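Local coordinates for protein glyoxalase-related enzyme, AraC type (Clostridium phytofermentans, PDB 3BT3) that is of unknown function but belongs to the vicinal oxygen chelate superfamily, related to glyoxalases, and is probably part of an AraC-type transcription regulator, at residues Glu41-Ser46 against Leu139-Ser144; Lys34-Phe39 against Phe81-Gly86. One frame throughout, in Å; residues are numbered along the deposited sequence.

Contact 1. Residues Glu41-Ser46 against Leu139-Ser144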
loop_
_atom_site.group_PDB
_atom_site.type_symbol
_atom_site.label_atom_id
_atom_site.label_comp_id
_atom_site.label_asym_id
_atom_site.label_seq_id
_atom_site.Cartn_x
_atom_site.Cartn_y
_atom_site.Cartn_z
ATOM N N GLU A 41 15.441 13.571 -0.512
ATOM C CA GLU A 41 15.864 14.743 0.243
ATOM C C GLU A 41 15.168 14.997 1.565
ATOM O O GLU A 41 15.789 15.494 2.497
ATOM C CB GLU A 41 15.736 15.993 -0.626
ATOM C CG GLU A 41 16.633 15.990 -1.846
ATOM C CD GLU A 41 16.362 17.172 -2.758
ATOM O OE1 GLU A 41 16.338 18.314 -2.246
ATOM O OE2 GLU A 41 16.171 16.959 -3.979
ATOM N N ILE A 42 13.888 14.664 1.657
ATOM C CA ILE A 42 13.154 14.922 2.879
ATOM C C ILE A 42 13.024 13.744 3.831
ATOM O O ILE A 42 13.228 13.898 5.036
ATOM C CB ILE A 42 11.751 15.453 2.569
ATOM C CG1 ILE A 42 11.842 16.640 1.601
ATOM C CG2 ILE A 42 11.052 15.838 3.855
ATOM C CD1 ILE A 42 12.888 17.680 1.969
ATOM N N LEU A 43 12.685 12.570 3.313
ATOM C CA LEU A 43 12.528 11.414 4.179
ATOM C C LEU A 43 13.776 10.549 4.277
ATOM O O LEU A 43 13.836 9.634 5.098
ATOM C CB LEU A 43 11.354 10.554 3.710
ATOM C CG LEU A 43 9.956 11.160 3.837
ATOM C CD1 LEU A 43 8.921 10.074 3.544
ATOM C CD2 LEU A 43 9.750 11.733 5.244
ATOM N N GLY A 44 14.770 10.829 3.439
ATOM C CA GLY A 44 15.991 10.042 3.473
ATOM C C GLY A 44 15.843 8.652 2.873
ATOM O O GLY A 44 16.581 7.736 3.228
ATOM N N TRP A 45 14.884 8.490 1.969
ATOM C CA TRP A 45 14.659 7.208 1.308
ATOM C C TRP A 45 15.492 7.102 0.023
ATOM O O TRP A 45 16.226 8.017 -0.332
ATOM C CB TRP A 45 13.180 7.057 0.954
ATOM C CG TRP A 45 12.285 6.803 2.116
ATOM C CD1 TRP A 45 12.440 7.269 3.395
ATOM C CD2 TRP A 45 11.048 6.080 2.101
ATOM N NE1 TRP A 45 11.374 6.881 4.169
ATOM C CE2 TRP A 45 10.504 6.153 3.399
ATOM C CE3 TRP A 45 10.345 5.379 1.110
ATOM C CZ2 TRP A 45 9.289 5.554 3.735
ATOM C CZ3 TRP A 45 9.138 4.783 1.443
ATOM C CH2 TRP A 45 8.621 4.875 2.748
ATOM N N SER A 46 15.369 5.978 -0.669
ATOM C CA SER A 46 16.087 5.767 -1.915
ATOM C C SER A 46 15.081 5.479 -3.009
ATOM O O SER A 46 13.967 5.044 -2.734
ATOM C CB SER A 46 17.062 4.597 -1.781
ATOM O OG SER A 46 18.150 4.952 -0.949
ATOM N N LEU A 139 0.906 11.253 4.188
ATOM C CA LEU A 139 1.546 10.041 4.672
ATOM C C LEU A 139 1.444 10.064 6.184
ATOM O O LEU A 139 1.891 11.019 6.832
ATOM C CB LEU A 139 3.021 9.987 4.275
ATOM C CG LEU A 139 3.364 9.936 2.795
ATOM C CD1 LEU A 139 4.858 9.746 2.635
ATOM C CD2 LEU A 139 2.601 8.794 2.131
ATOM N N ARG A 140 0.858 9.013 6.745
ATOM C CA ARG A 140 0.717 8.912 8.191
ATOM C C ARG A 140 1.806 8.020 8.774
ATOM O O ARG A 140 2.063 6.923 8.288
ATOM C CB ARG A 140 -0.666 8.366 8.549
ATOM C CG ARG A 140 -1.810 9.299 8.148
ATOM C CD ARG A 140 -3.174 8.725 8.497
ATOM N NE ARG A 140 -3.277 8.418 9.918
ATOM C CZ ARG A 140 -4.309 7.794 10.478
ATOM N NH1 ARG A 140 -5.340 7.408 9.741
ATOM N NH2 ARG A 140 -4.312 7.550 11.781
ATOM N N PHE A 141 2.461 8.513 9.813
ATOM C CA PHE A 141 3.518 7.762 10.475
ATOM C C PHE A 141 3.114 7.577 11.932
ATOM O O PHE A 141 2.626 8.514 12.572
ATOM C CB PHE A 141 4.838 8.531 10.389
ATOM C CG PHE A 141 5.398 8.623 8.991
ATOM C CD1 PHE A 141 6.201 7.606 8.479
ATOM C CD2 PHE A 141 5.115 9.718 8.184
ATOM C CE1 PHE A 141 6.717 7.681 7.185
ATOM C CE2 PHE A 141 5.625 9.803 6.886
ATOM C CZ PHE A 141 6.427 8.787 6.387
ATOM N N PHE A 142 3.285 6.375 12.464
ATOM C CA PHE A 142 2.927 6.163 13.855
ATOM C C PHE A 142 3.878 5.217 14.546
ATOM O O PHE A 142 4.545 4.405 13.903
ATOM C CB PHE A 142 1.477 5.654 13.979
ATOM C CG PHE A 142 1.274 4.245 13.492
ATOM C CD1 PHE A 142 1.511 3.162 14.332
ATOM C CD2 PHE A 142 0.872 4.003 12.181
ATOM C CE1 PHE A 142 1.352 1.853 13.872
ATOM C CE2 PHE A 142 0.711 2.703 11.712
ATOM C CZ PHE A 142 0.952 1.624 12.560
ATOM N N GLU A 143 3.953 5.358 15.864
ATOM C CA GLU A 143 4.794 4.513 16.702
ATOM C C GLU A 143 3.985 4.229 17.958
ATOM O O GLU A 143 3.526 5.155 18.643
ATOM C CB GLU A 143 6.096 5.227 17.065
ATOM C CG GLU A 143 7.074 4.345 17.815
ATOM C CD GLU A 143 8.417 5.016 18.063
ATOM O OE1 GLU A 143 9.357 4.308 18.482
ATOM O OE2 GLU A 143 8.539 6.242 17.848
ATOM N N SER A 144 3.788 2.950 18.250
ATOM C CA SER A 144 3.013 2.564 19.417
ATOM C C SER A 144 3.749 2.892 20.717
ATOM O O SER A 144 4.980 2.947 20.751
ATOM C CB SER A 144 2.692 1.075 19.350
ATOM O OG SER A 144 3.862 0.328 19.093
#

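Contact 2. Residues Lys34-Phe39 against Phe81-Gly86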
loop_
_atom_site.group_PDB
_atom_site.type_symbol
_atom_site.label_atom_id
_atom_site.label_comp_id
_atom_site.label_asym_id
_atom_site.label_seq_id
_atom_site.Cartn_x
_atom_site.Cartn_y
_atom_site.Cartn_z
ATOM N N LYS A 34 10.690 14.314 -9.665
ATOM C CA LYS A 34 10.515 15.252 -8.558
ATOM C C LYS A 34 10.044 14.519 -7.295
ATOM O O LYS A 34 10.475 14.848 -6.187
ATOM C CB LYS A 34 9.515 16.361 -8.935
ATOM C CG LYS A 34 9.236 17.351 -7.798
ATOM C CD LYS A 34 8.441 18.573 -8.258
ATOM C CE LYS A 34 6.965 18.260 -8.454
ATOM N NZ LYS A 34 6.266 17.966 -7.164
ATOM N N THR A 35 9.167 13.530 -7.472
ATOM C CA THR A 35 8.644 12.742 -6.358
ATOM C C THR A 35 9.761 11.943 -5.704
ATOM O O THR A 35 9.876 11.899 -4.483
ATOM C CB THR A 35 7.558 11.777 -6.837
ATOM O OG1 THR A 35 6.438 12.536 -7.302
ATOM C CG2 THR A 35 7.114 10.845 -5.709
ATOM N N VAL A 36 10.593 11.329 -6.532
ATOM C CA VAL A 36 11.716 10.542 -6.045
ATOM C C VAL A 36 12.745 11.415 -5.317
ATOM O O VAL A 36 13.330 10.987 -4.321
ATOM C CB VAL A 36 12.402 9.806 -7.219
ATOM C CG1 VAL A 36 13.778 9.330 -6.819
ATOM C CG2 VAL A 36 11.555 8.633 -7.651
ATOM N N LYS A 37 12.968 12.630 -5.813
ATOM C CA LYS A 37 13.935 13.529 -5.192
ATOM C C LYS A 37 13.421 13.947 -3.826
ATOM O O LYS A 37 14.192 14.121 -2.882
ATOM C CB LYS A 37 14.168 14.763 -6.067
ATOM C CG LYS A 37 15.200 14.541 -7.154
ATOM C CD LYS A 37 15.250 15.704 -8.141
ATOM C CE LYS A 37 16.457 15.604 -9.089
ATOM N NZ LYS A 37 16.483 14.341 -9.897
ATOM N N TRP A 38 12.106 14.079 -3.721
ATOM C CA TRP A 38 11.496 14.470 -2.468
ATOM C C TRP A 38 11.686 13.347 -1.444
ATOM O O TRP A 38 12.145 13.591 -0.319
ATOM C CB TRP A 38 10.012 14.760 -2.674
ATOM C CG TRP A 38 9.345 15.234 -1.439
ATOM C CD1 TRP A 38 9.319 16.513 -0.957
ATOM C CD2 TRP A 38 8.656 14.430 -0.485
ATOM N NE1 TRP A 38 8.658 16.555 0.245
ATOM C CE2 TRP A 38 8.240 15.287 0.561
ATOM C CE3 TRP A 38 8.347 13.067 -0.407
ATOM C CZ2 TRP A 38 7.536 14.820 1.680
ATOM C CZ3 TRP A 38 7.644 12.602 0.705
ATOM C CH2 TRP A 38 7.248 13.480 1.732
ATOM N N PHE A 39 11.352 12.120 -1.836
ATOM C CA PHE A 39 11.504 10.995 -0.934
ATOM C C PHE A 39 12.948 10.873 -0.477
ATOM O O PHE A 39 13.219 10.419 0.634
ATOM C CB PHE A 39 11.075 9.688 -1.607
ATOM C CG PHE A 39 9.630 9.347 -1.406
ATOM C CD1 PHE A 39 8.663 9.790 -2.299
ATOM C CD2 PHE A 39 9.236 8.585 -0.314
ATOM C CE1 PHE A 39 7.331 9.481 -2.106
ATOM C CE2 PHE A 39 7.902 8.268 -0.110
ATOM C CZ PHE A 39 6.950 8.712 -1.002
ATOM N N PHE A 81 7.029 2.106 -1.923
ATOM C CA PHE A 81 5.887 2.516 -2.739
ATOM C C PHE A 81 6.193 2.263 -4.208
ATOM O O PHE A 81 7.316 2.488 -4.661
ATOM C CB PHE A 81 5.599 4.011 -2.570
ATOM C CG PHE A 81 4.961 4.371 -1.261
ATOM C CD1 PHE A 81 3.582 4.277 -1.093
ATOM C CD2 PHE A 81 5.740 4.809 -0.192
ATOM C CE1 PHE A 81 2.984 4.615 0.123
ATOM C CE2 PHE A 81 5.156 5.147 1.029
ATOM C CZ PHE A 81 3.774 5.052 1.186
ATOM N N HIS A 82 5.208 1.766 -4.945
ATOM C CA HIS A 82 5.368 1.566 -6.378
ATOM C C HIS A 82 4.922 2.915 -6.921
ATOM O O HIS A 82 3.918 3.447 -6.462
ATOM C CB HIS A 82 4.421 0.492 -6.913
ATOM C CG HIS A 82 4.811 -0.904 -6.550
ATOM N ND1 HIS A 82 4.139 -1.645 -5.601
ATOM C CD2 HIS A 82 5.801 -1.701 -7.022
ATOM C CE1 HIS A 82 4.699 -2.838 -5.503
ATOM N NE2 HIS A 82 5.707 -2.898 -6.354
ATOM N N LEU A 83 5.665 3.477 -7.866
ATOM C CA LEU A 83 5.302 4.770 -8.445
ATOM C C LEU A 83 4.831 4.604 -9.891
ATOM O O LEU A 83 5.537 4.017 -10.717
ATOM C CB LEU A 83 6.500 5.722 -8.409
ATOM C CG LEU A 83 7.198 5.896 -7.048
ATOM C CD1 LEU A 83 8.554 6.572 -7.243
ATOM C CD2 LEU A 83 6.329 6.717 -6.118
ATOM N N PHE A 84 3.637 5.123 -10.175
ATOM C CA PHE A 84 3.019 5.075 -11.501
ATOM C C PHE A 84 2.672 6.499 -11.948
ATOM O O PHE A 84 2.400 7.367 -11.116
ATOM C CB PHE A 84 1.717 4.263 -11.456
ATOM C CG PHE A 84 1.901 2.836 -11.050
ATOM C CD1 PHE A 84 2.375 1.893 -11.961
ATOM C CD2 PHE A 84 1.619 2.431 -9.751
ATOM C CE1 PHE A 84 2.565 0.559 -11.581
ATOM C CE2 PHE A 84 1.805 1.103 -9.365
ATOM C CZ PHE A 84 2.282 0.166 -10.283
ATOM N N LYS A 85 2.661 6.733 -13.259
ATOM C CA LYS A 85 2.315 8.049 -13.791
ATOM C C LYS A 85 0.806 8.243 -13.646
ATOM O O LYS A 85 0.025 7.355 -13.992
ATOM C CB LYS A 85 2.689 8.152 -15.270
ATOM C CG LYS A 85 3.223 9.515 -15.672
ATOM C CD LYS A 85 2.513 10.093 -16.886
ATOM C CE LYS A 85 2.816 9.323 -18.147
ATOM N NZ LYS A 85 4.272 9.310 -18.420
ATOM N N GLY A 86 0.396 9.398 -13.125
ATOM C CA GLY A 86 -1.020 9.670 -12.965
ATOM C C GLY A 86 -1.317 10.791 -11.990
ATOM O O GLY A 86 -0.402 11.387 -11.425
#

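Contact 1. Residues Glu41-Ser46 against Leu139-Ser144
Leu-139 meets Leu-43 methyl to methyl, CD1 against CD1 at 4.2 Å, with the two side chains slanting past one another. The CA atoms of this pair are 11.1 Å apart, the smallest such separation between segments 41-46 and 139-144, so the gap is spanned by side chains alone, and no hydrogen bond crosses it. In Leu-43 the outer torsion is extended (chi2 -171°), which carries CD1 to the far end of the side chain. Arg-140 leaves the strand on its other face and forms a salt bridge with Glu-128. Phe-141 returns to the Leu-139 side: its CZ, the ring carbon furthest from the backbone, lies 4.0 Å from Leu-43 CD1, and the methyl approaches obliquely. Strand 138-144 closes the second beta-alpha-beta-beta-beta module of the vicinal oxygen chelate fold, whereas 42-45 is the loop after the helix of the first, so the contact joins the two modules. The same Leu-43 CD1 also sits 4.0 Å above the Trp-45 ring plane, displaced toward the rim; Trp-45 itself comes no nearer to Phe-141 than 4.8 Å, from its CZ2 to Phe-141 CE1. Phe-142 turns to Phe-95 and Trp-124. On the loop side, Tyr-18 OH of the second subunit is hydrogen-bonded to both Leu-43 O and Trp-45 NE1.

Contact 2. Residues Lys34-Phe39 against Phe81-Gly86
Leu-83 reaches from strand 81-85 into the helix face formed by Thr-35 and Val-36, and its atoms can be followed outward. CB points at the helix but has no helix atom within 4.5 Å. CG, still without direct contact, is nearly equidistant from two methyls, 5.1 Å from Thr-35 CG2 and 5.2 Å from Val-36 CG2. The fork then divides them: CD1, extended from CA by a chi2 of 166°, packs on Val-36 CG2 at 3.7 Å. CD2 takes the other side, 4.2 Å from Thr-35 CG2. The Thr-35 hydroxyl does not share in this apolar meeting; OG1 is hydrogen-bonded to Asp-135 OD1 and Thr-29 OG1. Helix 34-39 runs back against the strand at 155°, with axes 11.0 Å apart, as expected where the helix of a beta-alpha-beta-beta-beta module lies on its own sheet. Val-63 and Tyr-27, on the two strands neighbouring 81-85, also touch Leu-83. One helical turn beyond Thr-35, Phe-39 meets Phe-81, CE2 lying 4.1 Å from Phe-81 CD2. Their planes are inclined at 51°, and the side chains cross at roughly a right angle. Behind this pair, Trp-38 CZ3 stands over the centre of one Phe-39 face, and Thr-35 O lies in the ring plane at its edge.

In the fold
Both contacts are buried and apolar, yet contact 2 is internal to the first module, pressing a helix on its own sheet, while contact 1 links that module to the last strand of the second. Helix 32-41 supplies one side of contact 2, and the loop leaving it one side of contact 1. Contact 1 rests on one leucine methyl against a methyl and a ring; contact 2 combines aliphatic methyls with an oblique phenylalanine pair and buries somewhat more surface (172 against 116 Å²). They adjoin: Trp-45 N probably hydrogen-bonds to Phe-39 O at 2.9 Å, and Leu-139 CD2, at 4.0 Å from Phe-81 CZ, connects strands of both sheets directly. Residues in both regions also meet the second subunit.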